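Local structure of 1,4-dihydroxy-6-naphtoate synthase (Archaeoglobus fulgidus, 1ZBM) at residues A[89-94]-A[113-118]; A[121-126]-A[165-170]. The protein probably converts cyclic dehypoxanthine futalosine into 1,4-dihydroxy-6-naphthoate, a step in menaquinone (vitamin K2) biosynthesis. All blocks are in the same frame, centred on the assembly; numbering follows the deposited sequence.

Contact 1: residues A[89-94]-A[113-118]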
ATOM      1  N   TYR A  89     -12.559   1.574   5.199  1.00 15.55           N
ATOM      2  CA  TYR A  89     -12.355   1.650   3.754  1.00 17.02           C
ATOM      3  C   TYR A  89     -11.108   0.867   3.361  1.00 17.35           C
ATOM      4  O   TYR A  89     -10.285   0.533   4.214  1.00 15.90           O
ATOM      5  CB  TYR A  89     -12.161   3.098   3.330  1.00 16.58           C
ATOM      6  CG  TYR A  89     -11.130   3.830   4.167  1.00 17.78           C
ATOM      7  CD1 TYR A  89      -9.765   3.515   4.092  1.00 16.77           C
ATOM      8  CD2 TYR A  89     -11.523   4.859   5.024  1.00 16.12           C
ATOM      9  CE1 TYR A  89      -8.826   4.222   4.850  1.00 16.40           C
ATOM     10  CE2 TYR A  89     -10.599   5.562   5.781  1.00 15.63           C
ATOM     11  CZ  TYR A  89      -9.261   5.247   5.690  1.00 15.84           C
ATOM     12  OH  TYR A  89      -8.363   5.972   6.429  1.00 12.66           O
ATOM     13  N   GLY A  90     -10.967   0.610   2.062  1.00 17.46           N
ATOM     14  CA  GLY A  90      -9.821  -0.125   1.549  1.00 17.72           C
ATOM     15  C   GLY A  90     -10.016  -0.570   0.103  1.00 18.33           C
ATOM     16  O   GLY A  90     -10.853   0.001  -0.598  1.00 17.19           O
ATOM     17  N   PRO A  91      -9.261  -1.576  -0.379  1.00 15.96           N
ATOM     18  CA  PRO A  91      -9.420  -2.035  -1.764  1.00 17.39           C
ATOM     19  C   PRO A  91     -10.792  -2.622  -2.053  1.00 16.86           C
ATOM     20  O   PRO A  91     -11.506  -3.048  -1.147  1.00 16.44           O
ATOM     21  CB  PRO A  91      -8.302  -3.064  -1.922  1.00 15.87           C
ATOM     22  CG  PRO A  91      -8.117  -3.582  -0.523  1.00 15.95           C
ATOM     23  CD  PRO A  91      -8.170  -2.308   0.285  1.00 16.73           C
ATOM     24  N   VAL A  92     -11.166  -2.638  -3.321  1.00 18.32           N
ATOM     25  CA  VAL A  92     -12.456  -3.184  -3.689  1.00 18.43           C
ATOM     26  C   VAL A  92     -12.382  -3.836  -5.051  1.00 18.47           C
ATOM     27  O   VAL A  92     -11.415  -3.663  -5.785  1.00 19.37           O
ATOM     28  CB  VAL A  92     -13.524  -2.075  -3.732  1.00 20.31           C
ATOM     29  CG1 VAL A  92     -13.748  -1.491  -2.337  1.00 19.42           C
ATOM     30  CG2 VAL A  92     -13.085  -0.981  -4.695  1.00 20.31           C
ATOM     31  N   VAL A  93     -13.407  -4.609  -5.374  1.00 19.18           N
ATOM     32  CA  VAL A  93     -13.487  -5.245  -6.668  1.00 17.48           C
ATOM     33  C   VAL A  93     -14.693  -4.555  -7.309  1.00 19.68           C
ATOM     34  O   VAL A  93     -15.748  -4.430  -6.688  1.00 19.47           O
ATOM     35  CB  VAL A  93     -13.705  -6.762  -6.526  1.00 16.34           C
ATOM     36  CG1 VAL A  93     -13.969  -7.388  -7.885  1.00 14.82           C
ATOM     37  CG2 VAL A  93     -12.468  -7.392  -5.892  1.00 13.17           C
ATOM     38  N   VAL A  94     -14.518  -4.068  -8.530  1.00 20.99           N
ATOM     39  CA  VAL A  94     -15.583  -3.364  -9.224  1.00 22.23           C
ATOM     40  C   VAL A  94     -15.972  -4.067 -10.519  1.00 22.37           C
ATOM     41  O   VAL A  94     -15.171  -4.815 -11.090  1.00 22.07           O
ATOM     42  CB  VAL A  94     -15.151  -1.930  -9.580  1.00 22.99           C
ATOM     43  CG1 VAL A  94     -14.074  -1.968 -10.665  1.00 22.95           C
ATOM     44  CG2 VAL A  94     -16.341  -1.140 -10.052  1.00 27.26           C
ATOM     45  N   THR A 113       0.164  -8.435  -3.577  1.00 14.55           N
ATOM     46  CA  THR A 113      -0.427  -7.328  -2.844  1.00 14.58           C
ATOM     47  C   THR A 113      -1.365  -7.849  -1.783  1.00 14.34           C
ATOM     48  O   THR A 113      -1.913  -8.948  -1.892  1.00 14.95           O
ATOM     49  CB  THR A 113      -1.238  -6.428  -3.735  1.00 15.75           C
ATOM     50  OG1 THR A 113      -2.420  -7.125  -4.149  1.00 14.61           O
ATOM     51  CG2 THR A 113      -0.421  -6.031  -4.944  1.00 15.44           C
ATOM     52  N   THR A 114      -1.547  -7.046  -0.748  1.00 14.06           N
ATOM     53  CA  THR A 114      -2.437  -7.407   0.337  1.00 13.73           C
ATOM     54  C   THR A 114      -3.863  -7.565  -0.192  1.00 13.94           C
ATOM     55  O   THR A 114      -4.608  -8.444   0.247  1.00 15.43           O
ATOM     56  CB  THR A 114      -2.386  -6.337   1.424  1.00 12.68           C
ATOM     57  OG1 THR A 114      -1.064  -6.308   1.976  1.00 15.52           O
ATOM     58  CG2 THR A 114      -3.381  -6.647   2.531  1.00 12.72           C
ATOM     59  N   ALA A 115      -4.230  -6.725  -1.152  1.00 12.50           N
ATOM     60  CA  ALA A 115      -5.563  -6.784  -1.736  1.00 15.24           C
ATOM     61  C   ALA A 115      -5.805  -8.126  -2.420  1.00 16.74           C
ATOM     62  O   ALA A 115      -6.938  -8.609  -2.471  1.00 16.81           O
ATOM     63  CB  ALA A 115      -5.756  -5.648  -2.739  1.00 11.23           C
ATOM     64  N   ASN A 116      -4.754  -8.731  -2.963  1.00 17.88           N
ATOM     65  CA  ASN A 116      -4.938 -10.016  -3.614  1.00 19.42           C
ATOM     66  C   ASN A 116      -5.176 -11.088  -2.568  1.00 19.66           C
ATOM     67  O   ASN A 116      -6.084 -11.913  -2.704  1.00 20.19           O
ATOM     68  CB  ASN A 116      -3.731 -10.384  -4.462  1.00 22.70           C
ATOM     69  CG  ASN A 116      -4.136 -10.828  -5.846  1.00 26.16           C
ATOM     70  OD1 ASN A 116      -4.996 -11.711  -6.002  1.00 24.27           O
ATOM     71  ND2 ASN A 116      -3.535 -10.219  -6.863  1.00 27.19           N
ATOM     72  N   LEU A 117      -4.360 -11.070  -1.521  1.00 18.72           N
ATOM     73  CA  LEU A 117      -4.498 -12.033  -0.439  1.00 17.46           C
ATOM     74  C   LEU A 117      -5.942 -11.987   0.073  1.00 17.70           C
ATOM     75  O   LEU A 117      -6.581 -13.028   0.240  1.00 17.55           O
ATOM     76  CB  LEU A 117      -3.515 -11.699   0.688  1.00 15.30           C
ATOM     77  CG  LEU A 117      -3.579 -12.581   1.945  1.00 18.00           C
ATOM     78  CD1 LEU A 117      -3.370 -14.046   1.570  1.00 15.08           C
ATOM     79  CD2 LEU A 117      -2.504 -12.133   2.939  1.00 14.33           C
ATOM     80  N   LEU A 118      -6.454 -10.777   0.305  1.00 16.83           N
ATOM     81  CA  LEU A 118      -7.832 -10.603   0.775  1.00 16.73           C
ATOM     82  C   LEU A 118      -8.851 -11.218  -0.196  1.00 16.14           C
ATOM     83  O   LEU A 118      -9.769 -11.931   0.222  1.00 16.45           O
ATOM     84  CB  LEU A 118      -8.151  -9.114   0.978  1.00 15.06           C
ATOM     85  CG  LEU A 118      -7.512  -8.418   2.178  1.00 15.24           C
ATOM     86  CD1 LEU A 118      -7.645  -6.896   2.062  1.00 14.76           C
ATOM     87  CD2 LEU A 118      -8.157  -8.918   3.437  1.00 12.62           C
TER

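Contact 2: residues A[121-126]-A[165-170]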
ATOM      1  N   LEU A 121      -9.041 -14.798  -0.088  1.00 21.31           N
ATOM      2  CA  LEU A 121      -9.657 -15.271   1.152  1.00 20.22           C
ATOM      3  C   LEU A 121     -11.171 -15.121   1.107  1.00 19.35           C
ATOM      4  O   LEU A 121     -11.890 -15.889   1.728  1.00 20.70           O
ATOM      5  CB  LEU A 121      -9.132 -14.478   2.348  1.00 20.17           C
ATOM      6  CG  LEU A 121      -7.716 -14.768   2.843  1.00 19.08           C
ATOM      7  CD1 LEU A 121      -7.312 -13.678   3.804  1.00 18.55           C
ATOM      8  CD2 LEU A 121      -7.666 -16.137   3.522  1.00 20.16           C
ATOM      9  N   ALA A 122     -11.656 -14.121   0.384  1.00 20.24           N
ATOM     10  CA  ALA A 122     -13.094 -13.886   0.300  1.00 19.40           C
ATOM     11  C   ALA A 122     -13.753 -14.741  -0.783  1.00 19.34           C
ATOM     12  O   ALA A 122     -14.895 -15.157  -0.628  1.00 19.40           O
ATOM     13  CB  ALA A 122     -13.360 -12.402   0.040  1.00 17.96           C
ATOM     14  N   VAL A 123     -13.030 -14.985  -1.877  1.00 21.66           N
ATOM     15  CA  VAL A 123     -13.517 -15.786  -3.005  1.00 21.68           C
ATOM     16  C   VAL A 123     -12.466 -16.868  -3.238  1.00 25.18           C
ATOM     17  O   VAL A 123     -11.410 -16.599  -3.809  1.00 25.75           O
ATOM     18  CB  VAL A 123     -13.654 -14.923  -4.283  1.00 21.28           C
ATOM     19  CG1 VAL A 123     -14.482 -15.649  -5.336  1.00 18.27           C
ATOM     20  CG2 VAL A 123     -14.283 -13.582  -3.940  1.00 17.86           C
ATOM     21  N   GLU A 124     -12.749 -18.088  -2.784  1.00 28.35           N
ATOM     22  CA  GLU A 124     -11.795 -19.185  -2.911  1.00 31.15           C
ATOM     23  C   GLU A 124     -11.823 -19.935  -4.225  1.00 31.06           C
ATOM     24  O   GLU A 124     -11.333 -21.060  -4.314  1.00 34.91           O
ATOM     25  CB  GLU A 124     -11.980 -20.164  -1.753  1.00 32.81           C
ATOM     26  CG  GLU A 124     -13.419 -20.398  -1.371  1.00 35.51           C
ATOM     27  CD  GLU A 124     -13.527 -21.080  -0.035  1.00 37.80           C
ATOM     28  OE1 GLU A 124     -12.927 -20.560   0.935  1.00 40.15           O
ATOM     29  OE2 GLU A 124     -14.207 -22.128   0.051  1.00 37.45           O
ATOM     30  N   ASP A 125     -12.385 -19.309  -5.249  1.00 31.31           N
ATOM     31  CA  ASP A 125     -12.458 -19.937  -6.556  1.00 30.99           C
ATOM     32  C   ASP A 125     -12.796 -18.945  -7.653  1.00 29.98           C
ATOM     33  O   ASP A 125     -13.958 -18.656  -7.908  1.00 31.31           O
ATOM     34  CB  ASP A 125     -13.480 -21.077  -6.531  1.00 34.39           C
ATOM     35  CG  ASP A 125     -12.818 -22.445  -6.532  1.00 36.88           C
ATOM     36  OD1 ASP A 125     -13.496 -23.436  -6.175  1.00 39.38           O
ATOM     37  OD2 ASP A 125     -11.620 -22.532  -6.906  1.00 38.19           O
ATOM     38  N   PHE A 126     -11.766 -18.417  -8.298  1.00 27.73           N
ATOM     39  CA  PHE A 126     -11.967 -17.464  -9.376  1.00 28.02           C
ATOM     40  C   PHE A 126     -10.714 -17.459 -10.239  1.00 27.82           C
ATOM     41  O   PHE A 126      -9.747 -18.153  -9.926  1.00 27.84           O
ATOM     42  CB  PHE A 126     -12.251 -16.066  -8.800  1.00 27.81           C
ATOM     43  CG  PHE A 126     -11.067 -15.433  -8.127  1.00 27.50           C
ATOM     44  CD1 PHE A 126     -10.162 -14.673  -8.861  1.00 24.89           C
ATOM     45  CD2 PHE A 126     -10.833 -15.630  -6.767  1.00 28.55           C
ATOM     46  CE1 PHE A 126      -9.041 -14.119  -8.255  1.00 27.83           C
ATOM     47  CE2 PHE A 126      -9.709 -15.079  -6.150  1.00 30.20           C
ATOM     48  CZ  PHE A 126      -8.807 -14.322  -6.893  1.00 27.68           C
ATOM     49  N   CYS A 165     -19.092  -1.125  -6.938  1.00 24.54           N
ATOM     50  CA  CYS A 165     -18.444  -2.105  -6.097  1.00 24.44           C
ATOM     51  C   CYS A 165     -19.301  -3.359  -5.947  1.00 24.87           C
ATOM     52  O   CYS A 165     -20.489  -3.289  -5.600  1.00 24.65           O
ATOM     53  CB  CYS A 165     -18.159  -1.496  -4.720  1.00 24.06           C
ATOM     54  SG  CYS A 165     -17.437  -2.650  -3.535  1.00 24.09           S
ATOM     55  N   VAL A 166     -18.690  -4.506  -6.231  1.00 23.49           N
ATOM     56  CA  VAL A 166     -19.358  -5.799  -6.120  1.00 22.46           C
ATOM     57  C   VAL A 166     -18.803  -6.552  -4.917  1.00 22.46           C
ATOM     58  O   VAL A 166     -19.406  -7.512  -4.447  1.00 23.67           O
ATOM     59  CB  VAL A 166     -19.152  -6.651  -7.388  1.00 22.94           C
ATOM     60  CG1 VAL A 166     -19.812  -5.977  -8.580  1.00 22.44           C
ATOM     61  CG2 VAL A 166     -17.666  -6.846  -7.656  1.00 22.65           C
ATOM     62  N   LEU A 167     -17.637  -6.124  -4.436  1.00 22.14           N
ATOM     63  CA  LEU A 167     -17.010  -6.727  -3.252  1.00 20.02           C
ATOM     64  C   LEU A 167     -16.230  -5.630  -2.548  1.00 19.01           C
ATOM     65  O   LEU A 167     -15.275  -5.075  -3.101  1.00 17.95           O
ATOM     66  CB  LEU A 167     -16.053  -7.872  -3.640  1.00 21.07           C
ATOM     67  CG  LEU A 167     -15.513  -8.813  -2.544  1.00 20.93           C
ATOM     68  CD1 LEU A 167     -14.438  -9.738  -3.126  1.00 18.38           C
ATOM     69  CD2 LEU A 167     -14.925  -8.025  -1.392  1.00 20.73           C
ATOM     70  N   ASP A 168     -16.646  -5.308  -1.331  1.00 18.91           N
ATOM     71  CA  ASP A 168     -15.951  -4.284  -0.552  1.00 20.29           C
ATOM     72  C   ASP A 168     -15.056  -5.058   0.417  1.00 17.79           C
ATOM     73  O   ASP A 168     -15.528  -5.574   1.422  1.00 17.55           O
ATOM     74  CB  ASP A 168     -16.959  -3.409   0.215  1.00 22.46           C
ATOM     75  CG  ASP A 168     -16.310  -2.218   0.881  1.00 26.19           C
ATOM     76  OD1 ASP A 168     -15.351  -2.418   1.672  1.00 27.12           O
ATOM     77  OD2 ASP A 168     -16.750  -1.071   0.609  1.00 29.69           O
ATOM     78  N   LEU A 169     -13.772  -5.145   0.088  1.00 17.07           N
ATOM     79  CA  LEU A 169     -12.815  -5.880   0.890  1.00 17.18           C
ATOM     80  C   LEU A 169     -12.788  -5.467   2.355  1.00 18.24           C
ATOM     81  O   LEU A 169     -12.488  -6.287   3.228  1.00 19.59           O
ATOM     82  CB  LEU A 169     -11.417  -5.779   0.272  1.00 15.61           C
ATOM     83  CG  LEU A 169     -11.291  -6.528  -1.052  1.00 15.22           C
ATOM     84  CD1 LEU A 169      -9.975  -6.200  -1.722  1.00 16.57           C
ATOM     85  CD2 LEU A 169     -11.405  -8.024  -0.801  1.00 14.50           C
ATOM     86  N   TRP A 170     -13.101  -4.212   2.646  1.00 18.49           N
ATOM     87  CA  TRP A 170     -13.120  -3.807   4.038  1.00 18.65           C
ATOM     88  C   TRP A 170     -14.322  -4.415   4.746  1.00 19.49           C
ATOM     89  O   TRP A 170     -14.207  -4.843   5.890  1.00 19.60           O
ATOM     90  CB  TRP A 170     -13.156  -2.286   4.209  1.00 19.19           C
ATOM     91  CG  TRP A 170     -13.607  -1.908   5.594  1.00 18.59           C
ATOM     92  CD1 TRP A 170     -14.877  -1.596   5.979  1.00 18.10           C
ATOM     93  CD2 TRP A 170     -12.816  -1.915   6.792  1.00 16.95           C
ATOM     94  NE1 TRP A 170     -14.931  -1.414   7.335  1.00 17.82           N
ATOM     95  CE2 TRP A 170     -13.679  -1.605   7.863  1.00 16.96           C
ATOM     96  CE3 TRP A 170     -11.461  -2.163   7.065  1.00 17.41           C
ATOM     97  CZ2 TRP A 170     -13.234  -1.525   9.195  1.00 16.14           C
ATOM     98  CZ3 TRP A 170     -11.018  -2.085   8.391  1.00 15.93           C
ATOM     99  CH2 TRP A 170     -11.905  -1.772   9.434  1.00 14.10           C
TER

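Contact 1: residues A[89-94]-A[113-118]
Pro-91 and Ala-115 are the residues whose backbones come nearest, 6.1 Å between their CA atoms, at the point where the loop leading into strand 92-95 passes the first turn of helix 114-122. Both point their CB at the opposing segment, and the contact is made by one edge of the proline ring. Its CB lies 3.7 Å from the CB of Ala-115, and Pro-91 CG is almost as near, 3.8 Å from the same methyl, which therefore rests against the CB-CG bond and not on a single atom. One turn further along the helix, Leu-118 reaches in with a single branch, its CD1 standing 4.2 Å from Pro-91 CG. No hydrogen bond links the two segments; the contact is apolar and buried, with Leu-169 of helix 169-174 touching both Pro-91 and Leu-118.

The family belongs to the periplasmic-binding-protein clan, in which two alpha/beta lobes enclose a ligand cleft, and here the start of helix 114-122 packs against the five-stranded sheet that includes strands 92-95 and 147-150, with Ala-115 touching Leu-149, a position consistent with the cleft of such proteins. Thr-114 and Ala-115 are predicted to bind substrate, and the Pro-91 side chain lies about 9 Å from that of His-152, the predicted proton acceptor. Thr-113 caps the helix: its OG1 accepts from Asn-116 N at 3.1 Å, along a bent path of 142°. With chi1 at 70°, OG1 is turned back over the first turn, where it can receive that N-H. The neighbouring Thr-114 hydroxyl is gripped by two backbone groups, His-67 N and Leu-183 O, while the ring nitrogen ND1 of His-67 is hydrogen-bonded to Thr-113 O.

Contact 2: residues A[121-126]-A[165-170]
Leu-167 meets Val-123 and Ala-122 through one methyl, CD1, which serves as the whole of its contact with segment 121-126. Val-123 CG2 is the nearer neighbour at 3.9 Å, and Ala-122 CB lies 4.3 Å from the same Leu-167 CD1. An extended conformation brings the leucine this far: CG is anti to the backbone N (chi1 -168°) and CD1 continues the chain outward (chi2 -172°). Val-123 sets CG1 opposite its own nitrogen, which leaves CG2 beside that nitrogen as the branch that does the touching. The two side chains run past one another in opposite senses.

Val-123 is the first residue to abandon helical angles after helix 114-122, so the contact joins the end of that helix to an outer strand of the mixed sheet. That strand carries a classic beta bulge, in which Val-166 and Leu-167 both face Val-93 of strand 92-95. Leu-119, on the preceding turn of the helix, also touches Leu-167.

Past the bulge the strand gives way directly to helix 169-174. Asp-168 occupies its N-cap position, and OD1 receives a weak bond from Trp-170 N at 3.0 Å, bent to 126°; the same oxygen is hydrogen-bonded to Asp-171 N. Within the other segment, Val-123 O lies at the edge of the Phe-126 ring, in its plane.

From the N terminus, the chain passes through strand 92-95, strand 105-108 and into helix 114-122, where contact 1 closes the first loop. Only then does contact 2 open, at the far end of the same helix, and it closes at strand 164-168, after the chain has run through strands 127-130 and 147-150. The two loops thus follow in series, neither enclosing nor crossing the other. One helix is held at its start by the approach to strand 92-95 and at its finish by the adjoining edge strand. Val-93 N lies 3.0 Å from Leu-167 O, a probable hydrogen bond between the two strands, so that both contacts set helix 114-122 against neighbouring strands of one sheet.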